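Alpha-galactosidase (Lactobacillus brevis, PDB 3MI6) probably hydrolyses terminal, non-reducing alpha-D-galactose residues from alpha-D-galactosides such as galactose oligosaccharides, galactomannans and galactolipids. Local coordinates at residues D[366-375]-D[384-395]. Residues are numbered along the deposited sequence; the frame is centred on the assembly and turned at random.
Sequences LDDGWFGHRD and WFVDQRKFPDGI
Asp387 is held to Trp370 across the contact through its backbone: its O accepts from both Phe391 N (2.9 Å) and Lys390 N (3.1 Å), while its N donates to Trp370 O at 2.9 Å, in the carbonyl plane. With Gly372 N to Phe385 O, 3.2 Å, this makes a single bridge, not a continuing ladder. The bent chain of Lys390 carries NZ to Gly369 O at 2.6 Å, arriving well above the carbonyl plane. Asp375 OD2 meets Arg389 NH1 at 2.6 Å in a salt bridge, the two planes 19° apart, and His373 CB lies over one guanidinium face.

With CG of Trp370 between the backbone N and the carbonyl carbon (chi1 62°), its side chain crosses Trp384 at about a right angle, CZ3 against the Phe385 backbone and CB 3.8 Å from Phe391 CE2. Trp384 CZ3 sits over the centre of the Phe371 ring, the planes inclined at 35°; Arg374 CG lies near the rim of the opposite face. Phe371 thus probably helps position Arg374, which grips Asp368, a predicted substrate-binding residue, side-on through NE and NH2. Leu366 CD2 reaches Phe391 CZ (3.6 Å) and Ile395 CD1.

This folded loop illustrates a beta-alpha connection of a TIM barrel, from strand 363-366 to helix 394-404. Trp370 NE1 donates a hydrogen bond to Trp412 O of strand 408-413, Phe391 packs on helix 346-358, and Trp384 touches helix 454-471.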
ATOM      1  N   LEU D 366      47.861 -11.988  -9.419  1.00 44.91           N
ATOM      2  CA  LEU D 366      47.889 -12.001 -10.868  1.00 46.33           C
ATOM      3  C   LEU D 366      46.577 -12.598 -11.404  1.00 52.58           C
ATOM      4  O   LEU D 366      46.198 -13.713 -11.022  1.00 50.98           O
ATOM      5  CB  LEU D 366      49.082 -12.823 -11.322  1.00 49.56           C
ATOM      6  CG  LEU D 366      49.269 -13.084 -12.808  1.00 54.68           C
ATOM      7  CD1 LEU D 366      49.468 -11.791 -13.534  1.00 53.32           C
ATOM      8  CD2 LEU D 366      50.457 -14.014 -13.014  1.00 59.14           C
ATOM      9  N   ASP D 367      45.873 -11.864 -12.269  1.00 50.47           N
ATOM     10  CA  ASP D 367      44.568 -12.327 -12.749  1.00 49.56           C
ATOM     11  C   ASP D 367      44.672 -12.971 -14.127  1.00 51.56           C
ATOM     12  O   ASP D 367      45.727 -13.481 -14.508  1.00 55.66           O
ATOM     13  CB  ASP D 367      43.527 -11.188 -12.757  1.00 52.13           C
ATOM     14  CG  ASP D 367      42.090 -11.679 -12.457  1.00 52.43           C
ATOM     15  OD1 ASP D 367      41.707 -11.751 -11.261  1.00 49.17           O
ATOM     16  OD2 ASP D 367      41.339 -11.968 -13.416  1.00 48.01           O
ATOM     17  N   ASP D 368      43.566 -12.936 -14.862  1.00 48.75           N
ATOM     18  CA  ASP D 368      43.437 -13.610 -16.143  1.00 50.17           C
ATOM     19  C   ASP D 368      44.553 -13.196 -17.099  1.00 54.56           C
ATOM     20  O   ASP D 368      44.863 -12.010 -17.220  1.00 56.38           O
ATOM     21  CB  ASP D 368      42.062 -13.288 -16.750  1.00 51.14           C
ATOM     22  CG  ASP D 368      41.640 -14.269 -17.839  1.00 49.16           C
ATOM     23  OD1 ASP D 368      42.502 -14.898 -18.478  1.00 50.69           O
ATOM     24  OD2 ASP D 368      40.426 -14.399 -18.065  1.00 48.80           O
ATOM     25  N   GLY D 369      45.162 -14.176 -17.762  1.00 54.09           N
ATOM     26  CA  GLY D 369      46.102 -13.897 -18.833  1.00 55.70           C
ATOM     27  C   GLY D 369      47.475 -14.539 -18.736  1.00 56.85           C
ATOM     28  O   GLY D 369      48.264 -14.447 -19.666  1.00 62.07           O
ATOM     29  N   TRP D 370      47.769 -15.205 -17.631  1.00 57.40           N
ATOM     30  CA  TRP D 370      49.123 -15.697 -17.406  1.00 60.57           C
ATOM     31  C   TRP D 370      49.432 -17.036 -18.084  1.00 61.53           C
ATOM     32  O   TRP D 370      50.597 -17.423 -18.227  1.00 63.83           O
ATOM     33  CB  TRP D 370      49.398 -15.802 -15.906  1.00 61.60           C
ATOM     34  CG  TRP D 370      48.493 -16.756 -15.210  1.00 55.65           C
ATOM     35  CD1 TRP D 370      47.292 -16.470 -14.651  1.00 56.98           C
ATOM     36  CD2 TRP D 370      48.710 -18.149 -15.010  1.00 52.00           C
ATOM     37  NE1 TRP D 370      46.744 -17.596 -14.107  1.00 56.37           N
ATOM     38  CE2 TRP D 370      47.596 -18.646 -14.315  1.00 55.81           C
ATOM     39  CE3 TRP D 370      49.736 -19.025 -15.351  1.00 56.66           C
ATOM     40  CZ2 TRP D 370      47.477 -19.986 -13.948  1.00 55.61           C
ATOM     41  CZ3 TRP D 370      49.620 -20.354 -14.988  1.00 59.89           C
ATOM     42  CH2 TRP D 370      48.500 -20.822 -14.290  1.00 58.53           C
ATOM     43  N   PHE D 371      48.387 -17.739 -18.504  1.00 58.64           N
ATOM     44  CA  PHE D 371      48.528 -19.102 -19.001  1.00 60.71           C
ATOM     45  C   PHE D 371      48.428 -19.197 -20.535  1.00 61.89           C
ATOM     46  O   PHE D 371      47.930 -18.276 -21.190  1.00 62.74           O
ATOM     47  CB  PHE D 371      47.461 -19.971 -18.343  1.00 55.29           C
ATOM     48  CG  PHE D 371      46.071 -19.414 -18.476  1.00 57.19           C
ATOM     49  CD1 PHE D 371      45.145 -20.011 -19.314  1.00 56.46           C
ATOM     50  CD2 PHE D 371      45.693 -18.274 -17.781  1.00 56.31           C
ATOM     51  CE1 PHE D 371      43.862 -19.495 -19.440  1.00 55.14           C
ATOM     52  CE2 PHE D 371      44.414 -17.753 -17.912  1.00 52.91           C
ATOM     53  CZ  PHE D 371      43.499 -18.370 -18.736  1.00 53.03           C
ATOM     54  N   GLY D 372      48.905 -20.305 -21.100  1.00 57.58           N
ATOM     55  CA  GLY D 372      48.754 -20.575 -22.523  1.00 60.84           C
ATOM     56  C   GLY D 372      49.131 -19.441 -23.462  1.00 61.60           C
ATOM     57  O   GLY D 372      50.301 -19.118 -23.625  1.00 65.92           O
ATOM     58  N   HIS D 373      48.138 -18.853 -24.113  1.00 60.73           N
ATOM     59  CA  HIS D 373      48.355 -17.643 -24.897  1.00 64.09           C
ATOM     60  C   HIS D 373      47.221 -16.625 -24.696  1.00 65.28           C
ATOM     61  O   HIS D 373      46.798 -15.948 -25.634  1.00 66.06           O
ATOM     62  CB  HIS D 373      48.623 -17.952 -26.387  1.00 66.55           C
ATOM     63  CG  HIS D 373      47.793 -19.066 -26.962  1.00 66.18           C
ATOM     64  ND1 HIS D 373      47.919 -20.381 -26.559  1.00 67.48           N
ATOM     65  CD2 HIS D 373      46.862 -19.066 -27.947  1.00 62.19           C
ATOM     66  CE1 HIS D 373      47.078 -21.136 -27.246  1.00 61.91           C
ATOM     67  NE2 HIS D 373      46.429 -20.363 -28.099  1.00 62.24           N
ATOM     68  N   ARG D 374      46.751 -16.516 -23.453  1.00 62.13           N
ATOM     69  CA  ARG D 374      45.637 -15.636 -23.111  1.00 61.27           C
ATOM     70  C   ARG D 374      45.930 -14.168 -23.365  1.00 61.90           C
ATOM     71  O   ARG D 374      46.305 -13.443 -22.452  1.00 64.32           O
ATOM     72  CB  ARG D 374      45.233 -15.807 -21.647  1.00 56.31           C
ATOM     73  CG  ARG D 374      44.461 -17.066 -21.353  1.00 55.97           C
ATOM     74  CD  ARG D 374      43.034 -17.009 -21.898  1.00 55.53           C
ATOM     75  NE  ARG D 374      42.093 -16.304 -21.036  1.00 51.75           N
ATOM     76  CZ  ARG D 374      40.769 -16.443 -21.094  1.00 51.85           C
ATOM     77  NH1 ARG D 374      40.210 -17.270 -21.969  1.00 51.52           N
ATOM     78  NH2 ARG D 374      39.994 -15.761 -20.263  1.00 49.64           N
ATOM     79  N   ASP D 375      45.746 -13.724 -24.599  1.00 62.33           N
ATOM     80  CA  ASP D 375      45.891 -12.315 -24.918  1.00 61.64           C
ATOM     81  C   ASP D 375      44.509 -11.784 -25.218  1.00 66.06           C
ATOM     82  O   ASP D 375      44.291 -10.578 -25.388  1.00 64.04           O
ATOM     83  CB  ASP D 375      46.827 -12.149 -26.105  1.00 63.95           C
ATOM     84  CG  ASP D 375      48.228 -12.632 -25.794  1.00 72.93           C
ATOM     85  OD1 ASP D 375      48.802 -12.152 -24.786  1.00 73.32           O
ATOM     86  OD2 ASP D 375      48.748 -13.499 -26.533  1.00 73.50           O
ATOM     87  N   TRP D 384      46.637 -24.699 -18.148  1.00 51.61           N
ATOM     88  CA  TRP D 384      47.073 -24.138 -16.878  1.00 55.22           C
ATOM     89  C   TRP D 384      48.580 -24.274 -16.646  1.00 56.50           C
ATOM     90  O   TRP D 384      49.040 -24.876 -15.670  1.00 56.00           O
ATOM     91  CB  TRP D 384      46.243 -24.735 -15.738  1.00 55.16           C
ATOM     92  CG  TRP D 384      44.770 -24.559 -16.001  1.00 53.43           C
ATOM     93  CD1 TRP D 384      43.847 -25.543 -16.214  1.00 52.06           C
ATOM     94  CD2 TRP D 384      44.065 -23.315 -16.123  1.00 50.01           C
ATOM     95  NE1 TRP D 384      42.610 -24.990 -16.440  1.00 50.86           N
ATOM     96  CE2 TRP D 384      42.717 -23.624 -16.390  1.00 48.39           C
ATOM     97  CE3 TRP D 384      44.444 -21.972 -16.019  1.00 51.55           C
ATOM     98  CZ2 TRP D 384      41.740 -22.640 -16.556  1.00 48.84           C
ATOM     99  CZ3 TRP D 384      43.474 -20.992 -16.181  1.00 52.23           C
ATOM    100  CH2 TRP D 384      42.134 -21.332 -16.445  1.00 50.72           C
ATOM    101  N   PHE D 385      49.336 -23.696 -17.571  1.00 55.33           N
ATOM    102  CA  PHE D 385      50.773 -23.620 -17.447  1.00 57.53           C
ATOM    103  C   PHE D 385      51.248 -22.255 -17.963  1.00 61.82           C
ATOM    104  O   PHE D 385      50.517 -21.573 -18.679  1.00 60.18           O
ATOM    105  CB  PHE D 385      51.442 -24.788 -18.178  1.00 55.59           C
ATOM    106  CG  PHE D 385      50.975 -24.974 -19.591  1.00 56.20           C
ATOM    107  CD1 PHE D 385      51.261 -24.029 -20.561  1.00 58.34           C
ATOM    108  CD2 PHE D 385      50.271 -26.102 -19.954  1.00 54.89           C
ATOM    109  CE1 PHE D 385      50.836 -24.195 -21.869  1.00 59.24           C
ATOM    110  CE2 PHE D 385      49.850 -26.275 -21.256  1.00 58.22           C
ATOM    111  CZ  PHE D 385      50.132 -25.317 -22.218  1.00 58.09           C
ATOM    112  N   VAL D 386      52.469 -21.874 -17.592  1.00 65.71           N
ATOM    113  CA  VAL D 386      53.009 -20.529 -17.814  1.00 67.80           C
ATOM    114  C   VAL D 386      53.129 -20.059 -19.279  1.00 72.75           C
ATOM    115  O   VAL D 386      53.550 -20.807 -20.166  1.00 70.66           O
ATOM    116  CB  VAL D 386      54.393 -20.397 -17.157  1.00 74.82           C
ATOM    117  CG1 VAL D 386      54.676 -18.941 -16.828  1.00 78.80           C
ATOM    118  CG2 VAL D 386      54.483 -21.290 -15.903  1.00 71.83           C
ATOM    119  N   ASP D 387      52.769 -18.798 -19.513  1.00 74.07           N
ATOM    120  CA  ASP D 387      52.856 -18.193 -20.843  1.00 75.53           C
ATOM    121  C   ASP D 387      54.166 -17.429 -20.986  1.00 82.43           C
ATOM    122  O   ASP D 387      54.294 -16.318 -20.463  1.00 85.30           O
ATOM    123  CB  ASP D 387      51.682 -17.233 -21.075  1.00 73.17           C
ATOM    124  CG  ASP D 387      51.797 -16.472 -22.394  1.00 78.29           C
ATOM    125  OD1 ASP D 387      52.608 -16.892 -23.248  1.00 82.07           O
ATOM    126  OD2 ASP D 387      51.079 -15.461 -22.583  1.00 76.03           O
ATOM    127  N   GLN D 388      55.122 -18.002 -21.714  1.00 83.51           N
ATOM    128  CA  GLN D 388      56.485 -17.457 -21.743  1.00 84.71           C
ATOM    129  C   GLN D 388      56.662 -16.090 -22.426  1.00 82.70           C
ATOM    130  O   GLN D 388      57.659 -15.413 -22.195  1.00 83.08           O
ATOM    131  CB  GLN D 388      57.489 -18.496 -22.270  1.00 85.14           C
ATOM    132  CG  GLN D 388      57.683 -19.683 -21.316  1.00 84.50           C
ATOM    133  CD  GLN D 388      58.635 -20.748 -21.843  1.00 82.99           C
ATOM    134  OE1 GLN D 388      59.563 -20.459 -22.601  1.00 82.73           O
ATOM    135  NE2 GLN D 388      58.409 -21.990 -21.428  1.00 75.91           N
ATOM    136  N   ARG D 389      55.705 -15.672 -23.245  1.00 81.94           N
ATOM    137  CA  ARG D 389      55.768 -14.331 -23.814  1.00 82.10           C
ATOM    138  C   ARG D 389      55.709 -13.276 -22.715  1.00 86.94           C
ATOM    139  O   ARG D 389      56.299 -12.201 -22.837  1.00 87.05           O
ATOM    140  CB  ARG D 389      54.598 -14.069 -24.750  1.00 85.44           C
ATOM    141  CG  ARG D 389      54.266 -15.156 -25.727  1.00 88.78           C
ATOM    142  CD  ARG D 389      52.926 -14.814 -26.358  1.00 93.05           C
ATOM    143  NE  ARG D 389      52.479 -15.803 -27.330  1.00 91.11           N
ATOM    144  CZ  ARG D 389      51.381 -15.663 -28.064  1.00 93.28           C
ATOM    145  NH1 ARG D 389      50.631 -14.576 -27.920  1.00 85.78           N
ATOM    146  NH2 ARG D 389      51.033 -16.605 -28.937  1.00 94.19           N
ATOM    147  N   LYS D 390      54.965 -13.571 -21.652  1.00 86.01           N
ATOM    148  CA  LYS D 390      54.722 -12.577 -20.613  1.00 86.49           C
ATOM    149  C   LYS D 390      55.430 -12.948 -19.319  1.00 85.44           C
ATOM    150  O   LYS D 390      55.544 -12.128 -18.409  1.00 87.31           O
ATOM    151  CB  LYS D 390      53.215 -12.375 -20.382  1.00 81.71           C
ATOM    152  CG  LYS D 390      52.329 -13.008 -21.457  1.00 83.31           C
ATOM    153  CD  LYS D 390      51.232 -12.068 -21.992  1.00 82.60           C
ATOM    154  CE  LYS D 390      50.185 -11.746 -20.945  1.00 73.77           C
ATOM    155  NZ  LYS D 390      50.232 -12.773 -19.878  1.00 77.14           N
ATOM    156  N   PHE D 391      55.910 -14.186 -19.247  1.00 84.96           N
ATOM    157  CA  PHE D 391      56.686 -14.653 -18.095  1.00 87.58           C
ATOM    158  C   PHE D 391      57.837 -15.563 -18.519  1.00 88.01           C
ATOM    159  O   PHE D 391      57.735 -16.784 -18.427  1.00 87.01           O
ATOM    160  CB  PHE D 391      55.792 -15.357 -17.065  1.00 86.33           C
ATOM    161  CG  PHE D 391      54.809 -14.442 -16.400  1.00 83.70           C
ATOM    162  CD1 PHE D 391      55.241 -13.466 -15.519  1.00 82.87           C
ATOM    163  CD2 PHE D 391      53.454 -14.547 -16.663  1.00 80.61           C
ATOM    164  CE1 PHE D 391      54.341 -12.617 -14.911  1.00 82.17           C
ATOM    165  CE2 PHE D 391      52.545 -13.696 -16.058  1.00 75.70           C
ATOM    166  CZ  PHE D 391      52.988 -12.734 -15.181  1.00 76.47           C
ATOM    167  N   PRO D 392      58.944 -14.957 -18.970  1.00 90.24           N
ATOM    168  CA  PRO D 392      60.118 -15.663 -19.502  1.00 90.56           C
ATOM    169  C   PRO D 392      60.708 -16.726 -18.565  1.00 92.19           C
ATOM    170  O   PRO D 392      61.067 -17.815 -19.030  1.00 90.68           O
ATOM    171  CB  PRO D 392      61.123 -14.532 -19.724  1.00 92.57           C
ATOM    172  CG  PRO D 392      60.276 -13.320 -19.948  1.00 86.99           C
ATOM    173  CD  PRO D 392      59.101 -13.493 -19.040  1.00 86.36           C
ATOM    174  N   ASP D 393      60.814 -16.415 -17.275  1.00 92.67           N
ATOM    175  CA  ASP D 393      61.424 -17.333 -16.314  1.00 93.49           C
ATOM    176  C   ASP D 393      60.355 -18.045 -15.492  1.00 90.35           C
ATOM    177  O   ASP D 393      60.540 -18.303 -14.304  1.00 90.43           O
ATOM    178  CB  ASP D 393      62.393 -16.589 -15.383  1.00 94.85           C
ATOM    179  CG  ASP D 393      63.606 -16.012 -16.119  1.00 96.82           C
ATOM    180  OD1 ASP D 393      63.472 -15.577 -17.284  1.00 95.24           O
ATOM    181  OD2 ASP D 393      64.701 -15.978 -15.518  1.00 98.75           O
ATOM    182  N   GLY D 394      59.238 -18.360 -16.136  1.00 89.34           N
ATOM    183  CA  GLY D 394      58.123 -18.996 -15.462  1.00 87.65           C
ATOM    184  C   GLY D 394      57.581 -18.122 -14.348  1.00 88.17           C
ATOM    185  O   GLY D 394      58.119 -17.050 -14.070  1.00 89.10           O
ATOM    186  N   ILE D 395      56.513 -18.579 -13.705  1.00 87.18           N
ATOM    187  CA  ILE D 395      55.915 -17.833 -12.608  1.00 85.30           C
ATOM    188  C   ILE D 395      56.770 -17.908 -11.343  1.00 87.33           C
ATOM    189  O   ILE D 395      56.864 -16.930 -10.596  1.00 85.82           O
ATOM    190  CB  ILE D 395      54.489 -18.319 -12.302  1.00 81.91           C
ATOM    191  CG1 ILE D 395      53.503 -17.726 -13.309  1.00 79.40           C
ATOM    192  CG2 ILE D 395      54.081 -17.914 -10.911  1.00 78.54           C
ATOM    193  CD1 ILE D 395      53.454 -16.218 -13.298  1.00 79.29           C
TER